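Local atomic coordinates of SmhA (Serratia marcescens, PDB entry 7A27), a protein that is the A component of Smh, a tripartite alpha-pore-forming toxin, and probably takes part in forming its membrane pore. Residues A56-N59 with Q60-Q64; A331-I334 with I335-A339; G242-G245 with A246-A249. All coordinates share one frame; numbering follows the deposited sequence.

Interaction 1 of 3, residues A56-N59 with Q60-Q64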
ATOM      1  N   ALA A  56     -11.435  -5.165 -22.622  1.00 81.30           N
ATOM      2  CA  ALA A  56     -11.686  -6.271 -21.661  1.00 80.70           C
ATOM      3  C   ALA A  56     -10.697  -6.178 -20.500  1.00 78.95           C
ATOM      4  O   ALA A  56     -11.134  -6.347 -19.355  1.00 77.86           O
ATOM      5  CB  ALA A  56     -11.575  -7.617 -22.331  1.00 81.69           C
ATOM      6  N   TYR A  57      -9.417  -5.943 -20.796  1.00 78.19           N
ATOM      7  CA  TYR A  57      -8.342  -5.840 -19.781  1.00 77.34           C
ATOM      8  C   TYR A  57      -8.549  -4.570 -18.957  1.00 76.99           C
ATOM      9  O   TYR A  57      -8.476  -4.640 -17.717  1.00 75.51           O
ATOM     10  CB  TYR A  57      -6.965  -5.867 -20.444  1.00 76.67           C
ATOM     11  CG  TYR A  57      -5.769  -5.843 -19.515  1.00 74.24           C
ATOM     12  CD1 TYR A  57      -5.600  -6.795 -18.519  1.00 73.94           C
ATOM     13  CD2 TYR A  57      -4.748  -4.927 -19.704  1.00 72.81           C
ATOM     14  CE1 TYR A  57      -4.478  -6.802 -17.709  1.00 72.91           C
ATOM     15  CE2 TYR A  57      -3.613  -4.926 -18.909  1.00 71.92           C
ATOM     16  CZ  TYR A  57      -3.475  -5.865 -17.910  1.00 71.54           C
ATOM     17  OH  TYR A  57      -2.349  -5.853 -17.142  1.00 69.87           O
ATOM     18  N   GLN A  58      -8.813  -3.444 -19.618  1.00 78.58           N
ATOM     19  CA  GLN A  58      -9.010  -2.139 -18.942  1.00 79.66           C
ATOM     20  C   GLN A  58     -10.202  -2.264 -17.985  1.00 80.26           C
ATOM     21  O   GLN A  58     -10.106  -1.745 -16.844  1.00 81.28           O
ATOM     22  CB  GLN A  58      -9.186  -1.017 -19.971  1.00 81.34           C
ATOM     23  CG  GLN A  58      -9.056   0.371 -19.371  1.00 81.72           C
ATOM     24  CD  GLN A  58      -8.907   1.444 -20.421  1.00 83.88           C
ATOM     25  OE1 GLN A  58      -9.418   1.340 -21.539  1.00 85.61           O
ATOM     26  NE2 GLN A  58      -8.227   2.513 -20.038  1.00 84.94           N
ATOM     27  N   ASN A  59     -11.257  -2.965 -18.409  1.00 80.95           N
ATOM     28  CA  ASN A  59     -12.486  -3.186 -17.599  1.00 80.83           C
ATOM     29  C   ASN A  59     -12.137  -4.058 -16.387  1.00 80.50           C
ATOM     30  O   ASN A  59     -12.477  -3.672 -15.267  1.00 80.03           O
ATOM     31  CB  ASN A  59     -13.618  -3.842 -18.388  1.00 81.30           C
ATOM     32  CG  ASN A  59     -14.895  -3.844 -17.577  1.00 81.36           C
ATOM     33  OD1 ASN A  59     -15.311  -4.897 -17.099  1.00 79.76           O
ATOM     34  ND2 ASN A  59     -15.461  -2.665 -17.343  1.00 80.83           N
ATOM     35  N   GLN A  60     -11.448  -5.180 -16.610  1.00 79.84           N
ATOM     36  CA  GLN A  60     -11.116  -6.155 -15.551  1.00 78.41           C
ATOM     37  C   GLN A  60     -10.212  -5.483 -14.505  1.00 75.58           C
ATOM     38  O   GLN A  60     -10.344  -5.826 -13.322  1.00 75.24           O
ATOM     39  CB  GLN A  60     -10.615  -7.441 -16.215  1.00 79.70           C
ATOM     40  CG  GLN A  60     -10.389  -8.595 -15.237  1.00 81.45           C
ATOM     41  CD  GLN A  60     -11.586  -9.026 -14.411  1.00 82.08           C
ATOM     42  OE1 GLN A  60     -11.544  -9.022 -13.169  1.00 79.88           O
ATOM     43  NE2 GLN A  60     -12.655  -9.422 -15.100  1.00 82.72           N
ATOM     44  N   LEU A  61      -9.379  -4.513 -14.897  1.00 74.33           N
ATOM     45  CA  LEU A  61      -8.464  -3.770 -13.977  1.00 71.99           C
ATOM     46  C   LEU A  61      -9.260  -2.777 -13.120  1.00 71.60           C
ATOM     47  O   LEU A  61      -8.993  -2.702 -11.913  1.00 68.80           O
ATOM     48  CB  LEU A  61      -7.381  -3.028 -14.765  1.00 70.93           C
ATOM     49  CG  LEU A  61      -6.234  -3.883 -15.298  1.00 70.33           C
ATOM     50  CD1 LEU A  61      -5.381  -3.062 -16.246  1.00 70.61           C
ATOM     51  CD2 LEU A  61      -5.389  -4.460 -14.170  1.00 68.15           C
ATOM     52  N   ARG A  62     -10.195  -2.036 -13.715  1.00 71.95           N
ATOM     53  CA  ARG A  62     -11.030  -1.063 -12.969  1.00 71.97           C
ATOM     54  C   ARG A  62     -11.840  -1.811 -11.907  1.00 71.87           C
ATOM     55  O   ARG A  62     -11.969  -1.266 -10.797  1.00 73.28           O
ATOM     56  CB  ARG A  62     -11.898  -0.251 -13.932  1.00 74.81           C
ATOM     57  CG  ARG A  62     -11.074   0.651 -14.834  1.00 76.66           C
ATOM     58  CD  ARG A  62     -11.833   1.110 -16.052  1.00 79.98           C
ATOM     59  NE  ARG A  62     -12.855   2.092 -15.737  1.00 82.19           N
ATOM     60  CZ  ARG A  62     -12.654   3.396 -15.709  1.00 81.80           C
ATOM     61  NH1 ARG A  62     -11.458   3.904 -15.955  1.00 79.94           N
ATOM     62  NH2 ARG A  62     -13.667   4.187 -15.414  1.00 84.54           N
ATOM     63  N   GLN A  63     -12.334  -3.022 -12.211  1.00 71.17           N
ATOM     64  CA  GLN A  63     -13.080  -3.864 -11.234  1.00 70.75           C
ATOM     65  C   GLN A  63     -12.160  -4.136 -10.039  1.00 70.47           C
ATOM     66  O   GLN A  63     -12.593  -3.918  -8.909  1.00 70.20           O
ATOM     67  CB  GLN A  63     -13.596  -5.182 -11.826  1.00 70.56           C
ATOM     68  CG  GLN A  63     -14.567  -4.998 -12.983  1.00 71.90           C
ATOM     69  CD  GLN A  63     -15.197  -6.284 -13.464  1.00 72.51           C
ATOM     70  OE1 GLN A  63     -15.454  -7.198 -12.703  1.00 73.05           O
ATOM     71  NE2 GLN A  63     -15.493  -6.362 -14.747  1.00 73.32           N
ATOM     72  N   GLN A  64     -10.905  -4.527 -10.271  1.00 71.99           N
ATOM     73  CA  GLN A  64      -9.965  -4.891  -9.177  1.00 72.87           C
ATOM     74  C   GLN A  64      -9.503  -3.649  -8.418  1.00 71.39           C
ATOM     75  O   GLN A  64      -9.227  -3.787  -7.208  1.00 69.76           O
ATOM     76  CB  GLN A  64      -8.800  -5.701  -9.733  1.00 73.97           C
ATOM     77  CG  GLN A  64      -9.271  -7.024 -10.313  1.00 75.86           C
ATOM     78  CD  GLN A  64     -10.154  -7.744  -9.323  1.00 77.49           C
ATOM     79  OE1 GLN A  64      -9.890  -7.775  -8.117  1.00 76.02           O
ATOM     80  NE2 GLN A  64     -11.244  -8.297  -9.824  1.00 79.92           N
TER
HETATM   81  O   HOH W   1     -15.362   0.526 -16.629  1.00 45.91           O
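Y57 and L61, one helical turn apart, meet with the leucine laid over the flat of the aromatic ring. L61 CD1 stands 3.8 Å from the centroid of the Y57 ring and 16° off its normal, a CH-pi contact over the face; Y57 CE2 is the ring atom nearest to L61 CD1, at 3.7 Å. The ring gets there because Y57 CG is anti to the backbone N (chi1 -177°), while CG of L61 lies beside its own backbone N. The hydroxyl leads elsewhere, to Q281 on helix 272-299, and the ring also stacks with F147 of helix 104-155.

N59 and Q63, on a more exposed part of helix 48-96, have side chains that cross each other at a slant. Q63 NE2 donates to N59 OD1 at 2.8 Å, with the acceptor in the amide plane of Q63 but the donor 36° above the carbonyl plane of N59; the two amides are turned steeply against each other. The other branch of N59 points to a water: N59 ND2 gives it a weak bond of 3.3 Å, and R62 NE a bond of 3.1 Å. The aliphatic part of R62 rests on the preceding turn, its CG 3.3 Å from Q58 O. Beneath these side chains runs the i to i+4 ladder, such as L61 N to Y57 O.

Chemically, the turn is divided: toward helices 104-155 and 272-299 it presents the Y57 ring, with the L61 methyl on its face and its hydroxyl bonded; the exposed part carries a direct amide-amide bond and a water bridge whose N59 arm is weak.

Interaction 2 of 3, residues A331-I334 with I335-A339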
ATOM      1  N   ALA A 331       7.424  -4.371  38.769  1.00 85.91           N
ATOM      2  CA  ALA A 331       6.368  -4.738  37.806  1.00 84.77           C
ATOM      3  C   ALA A 331       5.632  -3.479  37.324  1.00 85.35           C
ATOM      4  O   ALA A 331       5.358  -3.386  36.114  1.00 83.94           O
ATOM      5  CB  ALA A 331       5.422  -5.717  38.436  1.00 85.20           C
ATOM      6  N   LYS A 332       5.298  -2.558  38.232  1.00 87.63           N
ATOM      7  CA  LYS A 332       4.616  -1.284  37.882  1.00 89.09           C
ATOM      8  C   LYS A 332       5.464  -0.551  36.828  1.00 89.33           C
ATOM      9  O   LYS A 332       4.887   0.000  35.852  1.00 87.25           O
ATOM     10  CB  LYS A 332       4.404  -0.393  39.111  1.00 91.66           C
ATOM     11  CG  LYS A 332       3.943   1.011  38.735  1.00 93.31           C
ATOM     12  CD  LYS A 332       3.400   1.927  39.782  1.00 95.91           C
ATOM     13  CE  LYS A 332       2.990   3.216  39.102  1.00 96.79           C
ATOM     14  NZ  LYS A 332       2.038   3.997  39.919  1.00 99.82           N
ATOM     15  N   GLN A 333       6.780  -0.541  37.064  1.00 91.16           N
ATOM     16  CA  GLN A 333       7.830   0.094  36.228  1.00 91.73           C
ATOM     17  C   GLN A 333       7.877  -0.593  34.846  1.00 86.99           C
ATOM     18  O   GLN A 333       7.800   0.131  33.829  1.00 84.32           O
ATOM     19  CB  GLN A 333       9.143   0.053  37.028  1.00 97.58           C
ATOM     20  CG  GLN A 333      10.418   0.254  36.211  1.00100.38           C
ATOM     21  CD  GLN A 333      10.417   1.578  35.487  1.00103.62           C
ATOM     22  OE1 GLN A 333       9.679   2.497  35.849  1.00106.81           O
ATOM     23  NE2 GLN A 333      11.249   1.680  34.459  1.00103.76           N
ATOM     24  N   ILE A 334       7.951  -1.930  34.809  1.00 83.79           N
ATOM     25  CA  ILE A 334       8.012  -2.734  33.549  1.00 81.13           C
ATOM     26  C   ILE A 334       6.743  -2.434  32.728  1.00 80.71           C
ATOM     27  O   ILE A 334       6.858  -2.263  31.490  1.00 78.21           O
ATOM     28  CB  ILE A 334       8.154  -4.257  33.795  1.00 79.61           C
ATOM     29  CG1 ILE A 334       9.327  -4.694  34.677  1.00 80.51           C
ATOM     30  CG2 ILE A 334       8.194  -4.982  32.464  1.00 77.73           C
ATOM     31  CD1 ILE A 334      10.695  -4.725  34.047  1.00 81.07           C
ATOM     32  N   ILE A 335       5.577  -2.357  33.384  1.00 81.50           N
ATOM     33  CA  ILE A 335       4.260  -2.109  32.719  1.00 80.31           C
ATOM     34  C   ILE A 335       4.160  -0.649  32.247  1.00 79.75           C
ATOM     35  O   ILE A 335       3.762  -0.435  31.071  1.00 78.34           O
ATOM     36  CB  ILE A 335       3.094  -2.520  33.636  1.00 81.75           C
ATOM     37  CG1 ILE A 335       3.047  -4.037  33.804  1.00 81.85           C
ATOM     38  CG2 ILE A 335       1.776  -1.992  33.103  1.00 81.59           C
ATOM     39  CD1 ILE A 335       2.061  -4.499  34.856  1.00 83.50           C
ATOM     40  N   SER A 336       4.507   0.320  33.102  1.00 80.27           N
ATOM     41  CA  SER A 336       4.441   1.764  32.753  1.00 80.81           C
ATOM     42  C   SER A 336       5.279   2.044  31.497  1.00 78.23           C
ATOM     43  O   SER A 336       4.822   2.850  30.673  1.00 76.56           O
ATOM     44  CB  SER A 336       4.857   2.648  33.901  1.00 83.62           C
ATOM     45  OG  SER A 336       6.202   3.086  33.774  1.00 85.86           O
ATOM     46  N   LEU A 337       6.454   1.418  31.377  1.00 77.69           N
ATOM     47  CA  LEU A 337       7.394   1.601  30.232  1.00 77.93           C
ATOM     48  C   LEU A 337       6.774   1.040  28.947  1.00 74.64           C
ATOM     49  O   LEU A 337       6.869   1.695  27.885  1.00 71.80           O
ATOM     50  CB  LEU A 337       8.736   0.882  30.476  1.00 79.32           C
ATOM     51  CG  LEU A 337       9.884   1.593  31.189  1.00 82.51           C
ATOM     52  CD1 LEU A 337      11.206   1.044  30.646  1.00 82.21           C
ATOM     53  CD2 LEU A 337       9.831   3.115  31.027  1.00 84.41           C
ATOM     54  N   ASN A 338       6.201  -0.159  29.035  1.00 73.39           N
ATOM     55  CA  ASN A 338       5.602  -0.848  27.870  1.00 72.22           C
ATOM     56  C   ASN A 338       4.333  -0.091  27.444  1.00 72.91           C
ATOM     57  O   ASN A 338       4.045  -0.082  26.236  1.00 71.89           O
ATOM     58  CB  ASN A 338       5.491  -2.338  28.158  1.00 70.78           C
ATOM     59  CG  ASN A 338       6.833  -3.032  28.026  1.00 70.08           C
ATOM     60  OD1 ASN A 338       7.456  -2.976  26.965  1.00 70.26           O
ATOM     61  ND2 ASN A 338       7.273  -3.713  29.071  1.00 69.29           N
ATOM     62  N   ALA A 339       3.648   0.590  28.366  1.00 74.32           N
ATOM     63  CA  ALA A 339       2.466   1.426  28.049  1.00 74.76           C
ATOM     64  C   ALA A 339       2.878   2.564  27.115  1.00 74.62           C
ATOM     65  O   ALA A 339       2.197   2.761  26.092  1.00 73.03           O
ATOM     66  CB  ALA A 339       1.841   1.960  29.307  1.00 77.11           C
TER
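From A331 with I335 on to I334 with N338, four successive i to i+4 backbone bonds join these segments of helix 325-358, where it packs on the end of helix 48-96 in a largely helical chain, away from the calcium site. The first three (I335 N to A331 O, S336 N to K332 O, L337 N to Q333 O) are 2.8 to 3.1 Å from N to O. The last step is longer, N338 N lying 3.3 Å from I334 O.

That last carbonyl has a second donor. CG of N338 lies beside its backbone N (chi1 -77°), folding the amide back along the helix, and N338 ND2 comes within 2.9 Å of I334 O; its N-H points only roughly at the oxygen, at 125°, and the bond is weak. The isoleucine lies alongside, pointing the same way, with I334 CG2 3.7 Å from N338 ND2. The other end of this amide, OD1, accepts from K341 NZ, the stronger polar partner of N338.

On another side of the helix, Q333 bends at its second torsion (chi2 59°) and crosses L337, so that Q333 NE2 lies 3.5 Å from L337 CG. S336 OG adds a weak bond of 3.4 Å to Q333 O. I335 sets its CG1 against A331 O.

The chemistry therefore splits by face: I335, with S336 and A339, meets helix 48-96 around V93 and N94, whereas the carbonyl oxygens of Q333 and I334 each take a weak second bond from a side chain, with N338 passing the link on to the ammonium of K341.

Interaction 3 of 3, residues G242-G245 with A246-A249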
ATOM      1  N   GLY A 242       7.779  22.204  -6.419  1.00103.15           N
ATOM      2  CA  GLY A 242       8.948  22.892  -5.837  1.00104.20           C
ATOM      3  C   GLY A 242       9.015  22.905  -4.322  1.00104.16           C
ATOM      4  O   GLY A 242       9.825  23.726  -3.831  1.00106.96           O
ATOM      5  N   ALA A 243       8.242  22.074  -3.597  1.00101.13           N
ATOM      6  CA  ALA A 243       8.233  22.023  -2.104  1.00 99.56           C
ATOM      7  C   ALA A 243       8.159  20.584  -1.580  1.00 96.02           C
ATOM      8  O   ALA A 243       8.152  20.451  -0.360  1.00 93.42           O
ATOM      9  CB  ALA A 243       7.121  22.881  -1.526  1.00101.58           C
ATOM     10  N   SER A 244       8.058  19.571  -2.462  1.00 95.78           N
ATOM     11  CA  SER A 244       8.183  18.111  -2.173  1.00 92.56           C
ATOM     12  C   SER A 244       9.627  17.933  -1.733  1.00 93.54           C
ATOM     13  O   SER A 244      10.458  18.681  -2.314  1.00 99.52           O
ATOM     14  CB  SER A 244       7.959  17.275  -3.407  1.00 90.12           C
ATOM     15  OG  SER A 244       8.964  17.559  -4.381  1.00 89.37           O
ATOM     16  N   GLY A 245       9.950  16.980  -0.869  1.00 89.91           N
ATOM     17  CA  GLY A 245      11.326  16.867  -0.327  1.00 89.92           C
ATOM     18  C   GLY A 245      12.129  15.809  -1.116  1.00 84.76           C
ATOM     19  O   GLY A 245      13.017  15.082  -0.547  1.00 82.05           O
ATOM     20  N   ALA A 246      11.812  15.719  -2.411  1.00 80.50           N
ATOM     21  CA  ALA A 246      12.461  14.866  -3.426  1.00 77.08           C
ATOM     22  C   ALA A 246      12.517  15.648  -4.740  1.00 76.03           C
ATOM     23  O   ALA A 246      11.977  15.172  -5.739  1.00 72.74           O
ATOM     24  CB  ALA A 246      11.693  13.594  -3.558  1.00 75.19           C
ATOM     25  N   GLN A 247      13.174  16.812  -4.712  1.00 77.41           N
ATOM     26  CA  GLN A 247      13.176  17.773  -5.843  1.00 78.89           C
ATOM     27  C   GLN A 247      13.744  17.111  -7.101  1.00 77.53           C
ATOM     28  O   GLN A 247      13.169  17.321  -8.192  1.00 77.51           O
ATOM     29  CB  GLN A 247      13.925  19.053  -5.474  1.00 81.89           C
ATOM     30  CG  GLN A 247      13.686  20.197  -6.452  1.00 83.66           C
ATOM     31  CD  GLN A 247      12.221  20.535  -6.583  1.00 83.32           C
ATOM     32  OE1 GLN A 247      11.497  20.753  -5.606  1.00 84.00           O
ATOM     33  NE2 GLN A 247      11.770  20.522  -7.824  1.00 83.23           N
ATOM     34  N   GLN A 248      14.807  16.316  -6.958  1.00 75.72           N
ATOM     35  CA  GLN A 248      15.486  15.671  -8.120  1.00 74.37           C
ATOM     36  C   GLN A 248      14.493  14.725  -8.804  1.00 71.54           C
ATOM     37  O   GLN A 248      14.373  14.800 -10.031  1.00 70.19           O
ATOM     38  CB  GLN A 248      16.803  15.011  -7.696  1.00 74.42           C
ATOM     39  CG  GLN A 248      17.526  14.260  -8.811  1.00 73.74           C
ATOM     40  CD  GLN A 248      17.832  15.098 -10.026  1.00 74.85           C
ATOM     41  OE1 GLN A 248      18.281  16.234  -9.925  1.00 76.52           O
ATOM     42  NE2 GLN A 248      17.632  14.514 -11.199  1.00 74.46           N
ATOM     43  N   ALA A 249      13.780  13.905  -8.045  1.00 70.87           N
ATOM     44  CA  ALA A 249      12.780  12.962  -8.598  1.00 69.75           C
ATOM     45  C   ALA A 249      11.691  13.754  -9.337  1.00 70.67           C
ATOM     46  O   ALA A 249      11.343  13.349 -10.459  1.00 70.68           O
ATOM     47  CB  ALA A 249      12.215  12.082  -7.509  1.00 68.24           C
TER
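Q247 reaches back from the first turn of its helix to G242, five residues earlier. Its CB and CG make no close contact with 242-245. CG is anti to the backbone N (chi1 -166°), and a bend at the next torsion (chi2 57°) swings the rest of the chain over the loop, so that the contact begins at CD. Q247 CD comes to 4.1 Å from G242 CA. OE1 makes the closest approach, 3.3 Å from G242 CA and 3.5 Å from G242 C, a van der Waals contact of oxygen with glycine backbone.

The segment forms the entry to helix 247-268, after the antiparallel pair of strands 198-206 and 230-237. A246 occupies the N-cap position and, as an alanine, brings no side-chain oxygen to the first turn; its backbone makes the change from loop to helix, and its CB touches A186 of helix 160-188.

Beyond G242, Q247 OE1 is 4.0 Å from A243 N and equally far from S244 O, so the carbonyl end faces the inside of the curved loop. The amide nitrogen takes the other direction: Q247 NE2 is 4.2 Å from G242 CA but gives its hydrogen bond to N251 OD1, one turn further along the helix. Nearer the cap, S244 OG sits between its own backbone N and carbonyl carbon and approaches A246 N to 3.9 Å.

The three contacts are separate local features of one elongated helical chain. Interactions 1 and 2 lie on opposite sides of its centre, with their own centres 51 Å apart and nearest atoms about 36 Å apart. Even so, they share helix 48-96: interaction 1 sits early on it, and interaction 2 rests on its far end. Interaction 3 lies at the surface, where a loop enters helix 247-268, its centre 33 Å from that of interaction 1 and 42 Å from that of interaction 2. All three lie away from the calcium-binding residue N359, which directly follows helix 325-358, the helix carrying interaction 2; no calcium is bound to this chain.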